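Local coordinates for STAS/SEC14 domain-containing protein (Shewanella loihica PV-4, PDB 2Q3L), which is of unknown function but has a SpoIIAA-like (STAS) fold and may associate with membranes and bind a ligand, at residues Ile54-Asp59 against Lys83-Val88; Phe24-Lys29 against Thr61-Leu66; Asn5-Ala10 against His32-Gln37; Arg87-Gly92 against Lys113-Lys118. All coordinates share one frame; numbering follows the deposited sequence.

Contact 1 of 4, residues Ile54-Asp59 against Lys83-Val88; sequences IVALID and KEFKRV
Ile54 lies against one face of the Phe85 ring, its CB 4.0 Å above the plane and displaced toward the rim, a CH-pi contact. Its CG2 reaches ring atom CE2 of Phe85 at 3.5 Å, while Ala56 CB sits at the ring edge, near the plane. The guanidinium of Arg87 carries Val55 CG1 over one face; its NE is bonded to the carbonyl of Leu125. Beyond the ring, Ile58 CD1 meets Val88 CG1 at 3.7 Å. The backbones run parallel and are joined by three bonds: Ile54 N to Glu84 O, Lys86 N to Ile54 O at 2.9 Å, and Ala56 N to Arg87 O. Between Ile54 and Val55 the register slips by one residue, a beta bulge. Val55 CG1 and the aliphatic part of Lys86 lie side by side, with CG1 3.7 Å from Lys86 CE. Ile54, Ala56, Phe85 and Val88 thus make one face of this junction apolar, whereas the other, with Val55 and Arg87, combines aliphatic packing with a charged group directed to the C-terminal helix.

Contact 2 of 4, residues Phe24-Lys29 against Thr61-Leu66; sequences FKAVGK and TELDGL
Lys25 and Glu62 form a salt bridge across a parallel strand pairing at the C-terminal ends of strands 19-30 and 54-66, where both strands turn a corner and regular pairing gives way to a bulge. Lys25 runs out fully extended to bring NZ within 3.0 Å of Glu62 OE2, though the hydrogen bond itself is weak. Next to it, Gly28 N gives an almost straight bond to Glu62 O (2.8 Å, 177° at the hydrogen). The Gly28 carbonyl is gripped twice, by Asp64 N at 2.8 Å and Gly65 N at 3.2 Å, both above its plane on the same face; this double acceptance accompanies the register slip between Gly28 and Lys29. Gly28 has a positive phi of 73°, a conformation that favours glycine. A water bridges Ala26 O and Glu62 N, and Leu63 CD1 packs on Ala26 CB at 4.0 Å. Lys29 bends at chi2 (65°), which swings CD back over Gly65, and its NZ makes a weak bond to Leu66 O. The second subunit packs on Val27 and Lys29. Helix 32-45 links the two strands, and their parallel alignment is that of a beta-alpha-beta crossover in the SpoIIAA-like sheet.

Contact 3 of 4, residues Asn5-Ala10 against His32-Gln37; sequences NLHGIA and HEDYEQ
His7 meets Asp34 through its imidazole. From CB, which is 4.2 Å from Asp34 OD2, the chain passes to CG, set between the backbone N and carbonyl carbon (chi1 60°). ND1 donates to Asp34 OD2 at 2.6 Å, with 162° at the hydrogen; the carboxylate oxygen receives it on its syn lone pair and lies in the plane of the imidazole. Farther on, NE2 is bonded to Asn5 OD1 of the second subunit. Ring and carboxylate planes are turned 40° apart. Two residues along the strand, Ile9 CD1 stands over the centre of the Tyr35 ring, 3.8 Å from its centroid, while a water links Ile9 N with Asp34 O. Asp34 OD2 also accepts from Thr31 N just before the helix. With both ring nitrogens engaged, the imidazole is fixed in rotation; NE2, facing an amide oxygen, probably also carries a proton, and the carboxylate would be expected to stabilise the resulting imidazolium. The bond ties helix 32-45 to the strand that continues the sheet into the second subunit.

Contact 4 of 4, residues Arg87-Gly92 against Lys113-Lys118; sequences RVAIIG and KFFEDK
Ile90 and Phe115 are joined through Phe115 N, which donates to Ile90 O at 2.7 Å, nearly along the C=O axis. This is one of three backbone bonds between the parallel strands 85-91 and 111-115. Lys113 is held from both its backbone polar atoms: its N donates to Val88 O, and its O accepts from Ile90 N at 2.8 Å. Gly92 N, just past the end of strand 85-91, adds a fourth bond, to Phe115 O. Weaker CA-H...O contacts accompany them, with Ile91 CA 3.2 Å from Phe115 O.

Polar side chains find partners beyond the pair. Glu116 OE2 accepts from Gly94 N, Lys118 NZ makes a salt bridge with Glu14, and Asp117, at the N-cap of helix 118-125, has OD2 bonded to Asp120 N. The apolar packing divides between faces. Phe114 has CG anti to the backbone N (chi1 180°); its ring lies with CZ 3.6 Å from Gly92 C and CD1 4.1 Å from Ile90 CG2, whereas Ala89 CB approaches Phe115 CE1 at 4.0 Å and Ile91 CD1 rests on Lys118 CA at 3.6 Å. With helix 95-107 between them, the strands form a beta-alpha-beta unit at one edge of the SpoIIAA-like sheet.

In the fold
Contacts 1, 2 and 4 are parallel strand pairings within one five-stranded sheet, each closing a beta-alpha-beta unit, whereas contact 3 sets a helix against the antiparallel strand 7-16, outermost in this chain. Contacts 1 and 4 share Arg87 and Val88 on strand 85-91, their centres about 10 Å apart, and contacts 1 and 2 share strand 54-66. Contact 3 is fully buried, counting the assembly, while the other three are only partly so. Contacts 2 and 3 lie on the same side of the chain's centre and both reach the second subunit. Regular backbone bonding marks contact 4, apolar packing beside a bulge contact 1, a doubly accepting glycine carbonyl with a flanking salt bridge contact 2, and a histidine-carboxylate bond contact 3.

Contact 1 of 4, residues Ile54-Asp59 against Lys83-Val88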
loop_
_atom_site.group_PDB
_atom_site.type_symbol
_atom_site.label_atom_id
_atom_site.label_comp_id
_atom_site.label_asym_id
_atom_site.label_seq_id
_atom_site.Cartn_x
_atom_site.Cartn_y
_atom_site.Cartn_z
ATOM N N ILE A 54 -26.443 -13.594 -2.457
ATOM C CA ILE A 54 -25.393 -13.714 -1.502
ATOM C C ILE A 54 -25.593 -12.839 -0.286
ATOM O O ILE A 54 -26.029 -11.691 -0.380
ATOM C CB ILE A 54 -24.062 -13.389 -2.191
ATOM C CG1 ILE A 54 -23.933 -14.286 -3.407
ATOM C CG2 ILE A 54 -22.879 -13.547 -1.226
ATOM C CD1 ILE A 54 -22.754 -13.987 -4.206
ATOM N N VAL A 55 -25.249 -13.392 0.866
ATOM C CA VAL A 55 -25.266 -12.618 2.069
ATOM C C VAL A 55 -23.849 -12.648 2.605
ATOM O O VAL A 55 -23.239 -13.690 2.652
ATOM C CB VAL A 55 -26.340 -13.105 3.097
ATOM C CG1 VAL A 55 -27.730 -13.065 2.451
ATOM C CG2 VAL A 55 -26.055 -14.505 3.668
ATOM N N ALA A 56 -23.318 -11.499 2.995
ATOM C CA ALA A 56 -21.955 -11.423 3.557
ATOM C C ALA A 56 -21.836 -10.676 4.889
ATOM O O ALA A 56 -22.687 -9.841 5.243
ATOM C CB ALA A 56 -21.022 -10.749 2.540
ATOM N N LEU A 57 -20.786 -11.021 5.622
ATOM C CA LEU A 57 -20.378 -10.344 6.843
ATOM C C LEU A 57 -18.988 -9.780 6.607
ATOM O O LEU A 57 -18.109 -10.496 6.111
ATOM C CB LEU A 57 -20.343 -11.317 8.030
ATOM C CG LEU A 57 -19.911 -10.794 9.428
ATOM C CD1 LEU A 57 -20.564 -11.509 10.534
ATOM C CD2 LEU A 57 -18.427 -10.900 9.613
ATOM N N ILE A 58 -18.771 -8.517 6.977
ATOM C CA ILE A 58 -17.449 -7.871 6.827
ATOM C C ILE A 58 -17.114 -7.279 8.183
ATOM O O ILE A 58 -17.821 -6.384 8.655
ATOM C CB ILE A 58 -17.429 -6.754 5.757
ATOM C CG1 ILE A 58 -18.061 -7.246 4.450
ATOM C CG2 ILE A 58 -15.997 -6.231 5.521
ATOM C CD1 ILE A 58 -18.144 -6.211 3.403
ATOM N N ASP A 59 -16.097 -7.858 8.826
ATOM C CA ASP A 59 -15.610 -7.417 10.133
ATOM C C ASP A 59 -14.506 -6.381 9.835
ATOM O O ASP A 59 -13.461 -6.684 9.229
ATOM C CB ASP A 59 -15.132 -8.634 10.957
ATOM C CG ASP A 59 -14.488 -8.250 12.309
ATOM O OD1 ASP A 59 -14.104 -7.087 12.514
ATOM O OD2 ASP A 59 -14.314 -9.143 13.164
ATOM N N LYS A 83 -24.059 -6.361 -7.108
ATOM C CA LYS A 83 -25.483 -6.601 -7.397
ATOM C C LYS A 83 -25.885 -8.036 -6.955
ATOM O O LYS A 83 -27.055 -8.309 -6.740
ATOM C CB LYS A 83 -25.744 -6.332 -8.911
ATOM C CG LYS A 83 -27.207 -6.324 -9.398
ATOM C CD LYS A 83 -28.047 -5.225 -8.731
ATOM C CE LYS A 83 -29.559 -5.207 -9.161
ATOM N NZ LYS A 83 -29.767 -4.929 -10.632
ATOM N N GLU A 84 -24.893 -8.932 -6.834
ATOM C CA GLU A 84 -25.126 -10.311 -6.433
ATOM C C GLU A 84 -25.320 -10.495 -4.947
ATOM O O GLU A 84 -25.706 -11.564 -4.518
ATOM C CB GLU A 84 -24.022 -11.253 -6.970
ATOM C CG GLU A 84 -24.249 -11.634 -8.412
ATOM C CD GLU A 84 -24.047 -10.509 -9.405
ATOM O OE1 GLU A 84 -22.891 -10.026 -9.485
ATOM O OE2 GLU A 84 -25.028 -10.146 -10.131
ATOM N N PHE A 85 -25.053 -9.445 -4.169
ATOM C CA PHE A 85 -25.262 -9.449 -2.702
ATOM C C PHE A 85 -26.589 -8.803 -2.342
ATOM O O PHE A 85 -26.812 -7.630 -2.715
ATOM C CB PHE A 85 -24.159 -8.644 -2.020
ATOM C CG PHE A 85 -22.825 -9.274 -2.137
ATOM C CD1 PHE A 85 -22.142 -9.230 -3.306
ATOM C CD2 PHE A 85 -22.262 -9.947 -1.071
ATOM C CE1 PHE A 85 -20.916 -9.856 -3.435
ATOM C CE2 PHE A 85 -21.031 -10.549 -1.200
ATOM C CZ PHE A 85 -20.384 -10.513 -2.388
ATOM N N LYS A 86 -27.466 -9.547 -1.638
ATOM C CA LYS A 86 -28.737 -8.984 -1.156
ATOM C C LYS A 86 -28.592 -8.323 0.193
ATOM O O LYS A 86 -29.274 -7.349 0.459
ATOM C CB LYS A 86 -29.872 -10.008 -1.074
ATOM C CG LYS A 86 -29.626 -11.235 -0.282
ATOM C CD LYS A 86 -30.867 -12.137 -0.425
ATOM C CE LYS A 86 -30.621 -13.493 0.149
ATOM N NZ LYS A 86 -31.866 -14.317 0.021
ATOM N N ARG A 87 -27.752 -8.883 1.071
ATOM C CA ARG A 87 -27.506 -8.280 2.381
ATOM C C ARG A 87 -26.063 -8.357 2.747
ATOM O O ARG A 87 -25.419 -9.364 2.514
ATOM C CB ARG A 87 -28.321 -8.935 3.516
ATOM C CG ARG A 87 -29.819 -8.822 3.373
ATOM C CD ARG A 87 -30.541 -9.330 4.658
ATOM N NE ARG A 87 -30.494 -10.793 4.727
ATOM C CZ ARG A 87 -31.327 -11.601 4.061
ATOM N NH1 ARG A 87 -32.270 -11.093 3.289
ATOM N NH2 ARG A 87 -31.225 -12.929 4.162
ATOM N N VAL A 88 -25.582 -7.279 3.352
ATOM C CA VAL A 88 -24.241 -7.197 3.892
ATOM C C VAL A 88 -24.265 -6.609 5.324
ATOM O O VAL A 88 -24.698 -5.476 5.568
ATOM C CB VAL A 88 -23.307 -6.380 2.980
ATOM C CG1 VAL A 88 -21.864 -6.502 3.460
ATOM C CG2 VAL A 88 -23.420 -6.892 1.553
#

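Contact 2 of 4, residues Phe24-Lys29 against Thr61-Leu66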
loop_
_atom_site.group_PDB
_atom_site.type_symbol
_atom_site.label_atom_id
_atom_site.label_comp_id
_atom_site.label_asym_id
_atom_site.label_seq_id
_atom_site.Cartn_x
_atom_site.Cartn_y
_atom_site.Cartn_z
ATOM N N PHE A 24 -15.694 -11.870 5.588
ATOM C CA PHE A 24 -14.476 -11.112 5.372
ATOM C C PHE A 24 -14.062 -10.517 6.690
ATOM O O PHE A 24 -14.896 -10.172 7.538
ATOM C CB PHE A 24 -14.703 -9.921 4.444
ATOM C CG PHE A 24 -15.248 -10.278 3.101
ATOM C CD1 PHE A 24 -16.592 -10.470 2.933
ATOM C CD2 PHE A 24 -14.403 -10.355 1.993
ATOM C CE1 PHE A 24 -17.096 -10.784 1.697
ATOM C CE2 PHE A 24 -14.896 -10.659 0.739
ATOM C CZ PHE A 24 -16.246 -10.876 0.593
ATOM N N LYS A 25 -12.761 -10.356 6.844
ATOM C CA LYS A 25 -12.212 -9.673 7.987
ATOM C C LYS A 25 -11.050 -8.869 7.444
ATOM O O LYS A 25 -10.050 -9.435 6.993
ATOM C CB LYS A 25 -11.759 -10.599 9.117
ATOM C CG LYS A 25 -11.268 -9.758 10.290
ATOM C CD LYS A 25 -10.711 -10.522 11.429
ATOM C CE LYS A 25 -10.430 -9.506 12.564
ATOM N NZ LYS A 25 -9.866 -10.147 13.716
ATOM N N ALA A 26 -11.208 -7.551 7.502
ATOM C CA ALA A 26 -10.252 -6.597 6.983
ATOM C C ALA A 26 -9.435 -6.023 8.149
ATOM O O ALA A 26 -9.990 -5.477 9.113
ATOM C CB ALA A 26 -10.984 -5.518 6.271
ATOM N N VAL A 27 -8.112 -6.152 8.044
ATOM C CA VAL A 27 -7.212 -5.754 9.122
ATOM C C VAL A 27 -6.107 -4.803 8.683
ATOM O O VAL A 27 -5.454 -5.014 7.680
ATOM C CB VAL A 27 -6.528 -7.003 9.705
ATOM C CG1 VAL A 27 -5.571 -6.617 10.817
ATOM C CG2 VAL A 27 -7.582 -8.001 10.195
ATOM N N GLY A 28 -5.893 -3.762 9.466
ATOM C CA GLY A 28 -4.805 -2.815 9.219
ATOM C C GLY A 28 -5.064 -1.912 8.045
ATOM O O GLY A 28 -6.196 -1.543 7.803
ATOM N N LYS A 29 -3.993 -1.570 7.323
ATOM C CA LYS A 29 -4.044 -0.676 6.168
ATOM C C LYS A 29 -3.931 -1.549 4.919
ATOM O O LYS A 29 -2.883 -2.086 4.616
ATOM C CB LYS A 29 -2.898 0.340 6.281
ATOM C CG LYS A 29 -2.822 1.369 5.141
ATOM C CD LYS A 29 -4.000 2.300 5.066
ATOM C CE LYS A 29 -3.608 3.597 4.355
ATOM N NZ LYS A 29 -4.772 4.403 3.954
ATOM N N THR A 61 -13.572 -4.359 12.482
ATOM C CA THR A 61 -13.174 -3.961 13.833
ATOM C C THR A 61 -11.668 -3.619 13.963
ATOM O O THR A 61 -11.280 -2.801 14.811
ATOM C CB THR A 61 -13.509 -5.041 14.912
ATOM O OG1 THR A 61 -12.817 -6.279 14.622
ATOM C CG2 THR A 61 -15.008 -5.290 15.006
ATOM N N GLU A 62 -10.827 -4.251 13.147
ATOM C CA GLU A 62 -9.377 -4.032 13.211
ATOM C C GLU A 62 -8.844 -3.378 11.924
ATOM O O GLU A 62 -7.650 -3.420 11.646
ATOM C CB GLU A 62 -8.680 -5.363 13.485
ATOM C CG GLU A 62 -8.984 -5.972 14.842
ATOM C CD GLU A 62 -8.489 -7.409 14.927
ATOM O OE1 GLU A 62 -7.608 -7.786 14.128
ATOM O OE2 GLU A 62 -8.989 -8.178 15.783
ATOM N N LEU A 63 -9.751 -2.767 11.158
ATOM C CA LEU A 63 -9.415 -2.055 9.944
ATOM C C LEU A 63 -8.955 -0.647 10.229
ATOM O O LEU A 63 -9.670 0.098 10.861
ATOM C CB LEU A 63 -10.645 -1.966 9.043
ATOM C CG LEU A 63 -10.446 -1.286 7.677
ATOM C CD1 LEU A 63 -9.348 -1.960 6.862
ATOM C CD2 LEU A 63 -11.716 -1.239 6.915
ATOM N N ASP A 64 -7.778 -0.271 9.738
ATOM C CA ASP A 64 -7.274 1.088 9.856
ATOM C C ASP A 64 -7.713 1.873 8.609
ATOM O O ASP A 64 -8.214 2.959 8.722
ATOM C CB ASP A 64 -5.749 1.102 10.017
ATOM C CG ASP A 64 -5.260 0.395 11.318
ATOM O OD1 ASP A 64 -6.003 0.346 12.337
ATOM O OD2 ASP A 64 -4.089 -0.076 11.334
ATOM N N GLY A 65 -7.567 1.316 7.417
ATOM C CA GLY A 65 -7.964 2.037 6.200
ATOM C C GLY A 65 -7.536 1.335 4.927
ATOM O O GLY A 65 -7.083 0.206 4.954
ATOM N N LEU A 66 -7.711 2.015 3.802
ATOM C CA LEU A 66 -7.328 1.488 2.501
ATOM C C LEU A 66 -6.316 2.399 1.818
ATOM O O LEU A 66 -6.478 3.597 1.858
ATOM C CB LEU A 66 -8.547 1.359 1.584
ATOM C CG LEU A 66 -9.496 0.159 1.747
ATOM C CD1 LEU A 66 -10.259 0.205 3.045
ATOM C CD2 LEU A 66 -10.443 0.127 0.607
HETATM O O HOH W 1 -11.410 -6.286 11.138
#

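Contact 3 of 4, residues Asn5-Ala10 against His32-Gln37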
loop_
_atom_site.group_PDB
_atom_site.type_symbol
_atom_site.label_atom_id
_atom_site.label_comp_id
_atom_site.label_asym_id
_atom_site.label_seq_id
_atom_site.Cartn_x
_atom_site.Cartn_y
_atom_site.Cartn_z
ATOM N N ASN A 5 3.812 -3.022 9.877
ATOM C CA ASN A 5 2.405 -3.089 10.247
ATOM C C ASN A 5 1.643 -4.309 9.694
ATOM O O ASN A 5 1.821 -4.697 8.544
ATOM C CB ASN A 5 1.680 -1.781 9.824
ATOM C CG ASN A 5 1.854 -1.399 8.260
ATOM O OD1 ASN A 5 2.978 -1.130 7.775
ATOM N ND2 ASN A 5 0.708 -1.298 7.532
ATOM N N LEU A 6 0.814 -4.920 10.530
ATOM C CA LEU A 6 0.022 -6.085 10.129
ATOM C C LEU A 6 -1.200 -5.647 9.334
ATOM O O LEU A 6 -1.962 -4.780 9.784
ATOM C CB LEU A 6 -0.515 -6.839 11.346
ATOM C CG LEU A 6 -1.360 -8.068 10.979
ATOM C CD1 LEU A 6 -0.448 -9.229 10.612
ATOM C CD2 LEU A 6 -2.258 -8.453 12.098
ATOM N N HIS A 7 -1.440 -6.303 8.208
ATOM C CA HIS A 7 -2.625 -5.981 7.402
ATOM C C HIS A 7 -3.034 -7.151 6.556
ATOM O O HIS A 7 -2.266 -8.085 6.372
ATOM C CB HIS A 7 -2.347 -4.758 6.514
ATOM C CG HIS A 7 -1.219 -4.975 5.559
ATOM N ND1 HIS A 7 -1.418 -5.330 4.232
ATOM C CD2 HIS A 7 0.118 -4.928 5.743
ATOM C CE1 HIS A 7 -0.242 -5.465 3.642
ATOM N NE2 HIS A 7 0.707 -5.243 4.541
ATOM N N GLY A 8 -4.262 -7.109 6.077
ATOM C CA GLY A 8 -4.766 -8.109 5.159
ATOM C C GLY A 8 -6.266 -8.258 5.156
ATOM O O GLY A 8 -6.973 -7.655 5.954
ATOM N N ILE A 9 -6.736 -9.096 4.248
ATOM C CA ILE A 9 -8.143 -9.466 4.192
ATOM C C ILE A 9 -8.195 -10.963 4.291
ATOM O O ILE A 9 -7.511 -11.647 3.546
ATOM C CB ILE A 9 -8.828 -9.043 2.892
ATOM C CG1 ILE A 9 -8.510 -7.581 2.579
ATOM C CG2 ILE A 9 -10.303 -9.264 2.977
ATOM C CD1 ILE A 9 -9.020 -7.094 1.228
ATOM N N ALA A 10 -8.956 -11.462 5.272
ATOM C CA ALA A 10 -9.246 -12.881 5.401
ATOM C C ALA A 10 -10.617 -13.040 4.753
ATOM O O ALA A 10 -11.499 -12.241 5.027
ATOM C CB ALA A 10 -9.346 -13.302 6.887
ATOM N N HIS A 32 -3.212 -2.868 -2.416
ATOM C CA HIS A 32 -3.626 -3.469 -3.648
ATOM C C HIS A 32 -3.262 -4.980 -3.723
ATOM O O HIS A 32 -4.022 -5.808 -4.247
ATOM C CB HIS A 32 -2.962 -2.689 -4.772
ATOM C CG HIS A 32 -3.050 -3.360 -6.098
ATOM N ND1 HIS A 32 -4.249 -3.532 -6.767
ATOM C CD2 HIS A 32 -2.088 -3.878 -6.900
ATOM C CE1 HIS A 32 -4.019 -4.135 -7.918
ATOM N NE2 HIS A 32 -2.720 -4.338 -8.037
ATOM N N GLU A 33 -2.109 -5.326 -3.169
ATOM C CA GLU A 33 -1.647 -6.696 -3.098
ATOM C C GLU A 33 -2.630 -7.514 -2.259
ATOM O O GLU A 33 -2.870 -8.651 -2.586
ATOM C CB GLU A 33 -0.236 -6.788 -2.540
ATOM C CG GLU A 33 0.854 -6.166 -3.460
ATOM C CD GLU A 33 0.761 -4.602 -3.702
ATOM O OE1 GLU A 33 0.320 -3.836 -2.792
ATOM O OE2 GLU A 33 1.163 -4.139 -4.814
ATOM N N ASP A 34 -3.234 -6.919 -1.232
ATOM C CA ASP A 34 -4.246 -7.620 -0.415
ATOM C C ASP A 34 -5.487 -7.918 -1.239
ATOM O O ASP A 34 -6.027 -9.017 -1.104
ATOM C CB ASP A 34 -4.621 -6.836 0.866
ATOM C CG ASP A 34 -3.439 -6.641 1.808
ATOM O OD1 ASP A 34 -2.449 -7.402 1.694
ATOM O OD2 ASP A 34 -3.489 -5.707 2.627
ATOM N N TYR A 35 -5.960 -6.941 -2.042
ATOM C CA TYR A 35 -7.110 -7.153 -2.928
ATOM C C TYR A 35 -6.787 -8.180 -4.002
ATOM O O TYR A 35 -7.640 -8.969 -4.381
ATOM C CB TYR A 35 -7.644 -5.833 -3.518
ATOM C CG TYR A 35 -8.534 -5.131 -2.532
ATOM C CD1 TYR A 35 -7.997 -4.308 -1.530
ATOM C CD2 TYR A 35 -9.896 -5.378 -2.516
ATOM C CE1 TYR A 35 -8.836 -3.701 -0.530
ATOM C CE2 TYR A 35 -10.743 -4.764 -1.552
ATOM C CZ TYR A 35 -10.190 -3.933 -0.565
ATOM O OH TYR A 35 -11.005 -3.346 0.362
ATOM N N GLU A 36 -5.572 -8.148 -4.515
ATOM C CA GLU A 36 -5.136 -9.156 -5.437
ATOM C C GLU A 36 -5.140 -10.565 -4.864
ATOM O O GLU A 36 -5.515 -11.464 -5.562
ATOM C CB GLU A 36 -3.715 -8.859 -5.945
ATOM C CG GLU A 36 -3.671 -7.841 -7.002
ATOM C CD GLU A 36 -2.289 -7.749 -7.610
ATOM O OE1 GLU A 36 -1.301 -7.834 -6.840
ATOM O OE2 GLU A 36 -2.204 -7.589 -8.856
ATOM N N GLN A 37 -4.663 -10.759 -3.634
ATOM C CA GLN A 37 -4.672 -12.075 -2.997
ATOM C C GLN A 37 -6.084 -12.617 -2.770
ATOM O O GLN A 37 -6.342 -13.812 -2.856
ATOM C CB GLN A 37 -4.023 -12.042 -1.619
ATOM C CG GLN A 37 -2.514 -11.924 -1.569
ATOM C CD GLN A 37 -1.995 -11.793 -0.106
ATOM O OE1 GLN A 37 -2.557 -12.380 0.847
ATOM N NE2 GLN A 37 -0.932 -11.001 0.062
HETATM O O HOH W 2 -5.273 -10.355 1.650
#

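Contact 4 of 4, residues Arg87-Gly92 against Lys113-Lys118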
loop_
_atom_site.group_PDB
_atom_site.type_symbol
_atom_site.label_atom_id
_atom_site.label_comp_id
_atom_site.label_asym_id
_atom_site.label_seq_id
_atom_site.Cartn_x
_atom_site.Cartn_y
_atom_site.Cartn_z
ATOM N N ARG A 87 -27.752 -8.883 1.071
ATOM C CA ARG A 87 -27.506 -8.280 2.381
ATOM C C ARG A 87 -26.063 -8.357 2.747
ATOM O O ARG A 87 -25.419 -9.364 2.514
ATOM C CB ARG A 87 -28.321 -8.935 3.516
ATOM C CG ARG A 87 -29.819 -8.822 3.373
ATOM C CD ARG A 87 -30.541 -9.330 4.658
ATOM N NE ARG A 87 -30.494 -10.793 4.727
ATOM C CZ ARG A 87 -31.327 -11.601 4.061
ATOM N NH1 ARG A 87 -32.270 -11.093 3.289
ATOM N NH2 ARG A 87 -31.225 -12.929 4.162
ATOM N N VAL A 88 -25.582 -7.279 3.352
ATOM C CA VAL A 88 -24.241 -7.197 3.892
ATOM C C VAL A 88 -24.265 -6.609 5.324
ATOM O O VAL A 88 -24.698 -5.476 5.568
ATOM C CB VAL A 88 -23.307 -6.380 2.980
ATOM C CG1 VAL A 88 -21.864 -6.502 3.460
ATOM C CG2 VAL A 88 -23.420 -6.892 1.553
ATOM N N ALA A 89 -23.778 -7.402 6.261
ATOM C CA ALA A 89 -23.655 -6.997 7.661
ATOM C C ALA A 89 -22.257 -6.460 7.901
ATOM O O ALA A 89 -21.312 -7.155 7.646
ATOM C CB ALA A 89 -23.868 -8.188 8.567
ATOM N N ILE A 90 -22.145 -5.236 8.419
ATOM C CA ILE A 90 -20.868 -4.684 8.784
ATOM C C ILE A 90 -20.685 -4.746 10.291
ATOM O O ILE A 90 -21.503 -4.268 11.016
ATOM C CB ILE A 90 -20.752 -3.224 8.364
ATOM C CG1 ILE A 90 -21.055 -3.078 6.857
ATOM C CG2 ILE A 90 -19.379 -2.684 8.697
ATOM C CD1 ILE A 90 -20.176 -3.866 5.974
ATOM N N ILE A 91 -19.584 -5.321 10.741
ATOM C CA ILE A 91 -19.274 -5.434 12.154
ATOM C C ILE A 91 -18.133 -4.498 12.476
ATOM O O ILE A 91 -17.040 -4.651 11.955
ATOM C CB ILE A 91 -18.915 -6.872 12.526
ATOM C CG1 ILE A 91 -20.139 -7.737 12.269
ATOM C CG2 ILE A 91 -18.507 -6.985 14.010
ATOM C CD1 ILE A 91 -20.016 -9.125 12.761
ATOM N N GLY A 92 -18.401 -3.505 13.312
ATOM C CA GLY A 92 -17.363 -2.564 13.705
ATOM C C GLY A 92 -17.684 -1.932 15.040
ATOM O O GLY A 92 -18.400 -2.507 15.847
ATOM N N LYS A 113 -26.119 -3.128 6.554
ATOM C CA LYS A 113 -26.545 -2.740 7.913
ATOM C C LYS A 113 -25.347 -2.944 8.852
ATOM O O LYS A 113 -24.603 -3.928 8.722
ATOM C CB LYS A 113 -27.774 -3.552 8.372
ATOM C CG LYS A 113 -28.416 -3.046 9.736
ATOM C CD LYS A 113 -29.674 -3.859 10.015
ATOM C CE LYS A 113 -30.201 -3.666 11.440
ATOM N NZ LYS A 113 -30.352 -2.239 11.805
ATOM N N PHE A 114 -25.174 -1.998 9.766
ATOM C CA PHE A 114 -24.068 -1.980 10.745
ATOM C C PHE A 114 -24.423 -2.639 12.094
ATOM O O PHE A 114 -25.498 -2.412 12.621
ATOM C CB PHE A 114 -23.668 -0.515 11.009
ATOM C CG PHE A 114 -22.532 -0.336 12.018
ATOM C CD1 PHE A 114 -21.194 -0.418 11.615
ATOM C CD2 PHE A 114 -22.799 -0.061 13.347
ATOM C CE1 PHE A 114 -20.144 -0.231 12.525
ATOM C CE2 PHE A 114 -21.750 0.133 14.271
ATOM C CZ PHE A 114 -20.420 0.052 13.845
ATOM N N PHE A 115 -23.488 -3.423 12.641
ATOM C CA PHE A 115 -23.602 -4.040 13.973
ATOM C C PHE A 115 -22.284 -3.948 14.741
ATOM O O PHE A 115 -21.227 -3.785 14.145
ATOM C CB PHE A 115 -23.915 -5.524 13.841
ATOM C CG PHE A 115 -25.150 -5.792 13.068
ATOM C CD1 PHE A 115 -25.110 -5.822 11.682
ATOM C CD2 PHE A 115 -26.361 -5.982 13.716
ATOM C CE1 PHE A 115 -26.256 -6.027 10.967
ATOM C CE2 PHE A 115 -27.488 -6.199 13.004
ATOM C CZ PHE A 115 -27.441 -6.225 11.625
ATOM N N GLU A 116 -22.377 -4.048 16.062
ATOM C CA GLU A 116 -21.246 -4.208 16.968
ATOM C C GLU A 116 -21.192 -5.661 17.461
ATOM O O GLU A 116 -20.137 -6.147 17.787
ATOM C CB GLU A 116 -21.349 -3.251 18.144
ATOM C CG GLU A 116 -21.328 -1.798 17.677
ATOM C CD GLU A 116 -21.069 -0.782 18.770
ATOM O OE1 GLU A 116 -21.238 -1.108 19.963
ATOM O OE2 GLU A 116 -20.698 0.353 18.420
ATOM N N ASP A 117 -22.331 -6.348 17.515
ATOM C CA ASP A 117 -22.402 -7.749 17.931
ATOM C C ASP A 117 -22.598 -8.735 16.729
ATOM O O ASP A 117 -23.568 -8.625 15.981
ATOM C CB ASP A 117 -23.556 -7.923 18.901
ATOM C CG ASP A 117 -23.630 -9.334 19.451
ATOM O OD1 ASP A 117 -22.700 -9.709 20.187
ATOM O OD2 ASP A 117 -24.596 -10.064 19.134
ATOM N N LYS A 118 -21.683 -9.696 16.600
ATOM C CA LYS A 118 -21.710 -10.723 15.565
ATOM C C LYS A 118 -23.002 -11.544 15.612
ATOM O O LYS A 118 -23.628 -11.750 14.572
ATOM C CB LYS A 118 -20.468 -11.622 15.674
ATOM C CG LYS A 118 -20.170 -12.590 14.481
ATOM C CD LYS A 118 -18.725 -13.176 14.613
ATOM C CE LYS A 118 -18.086 -13.628 13.288
ATOM N NZ LYS A 118 -18.521 -14.987 12.847
#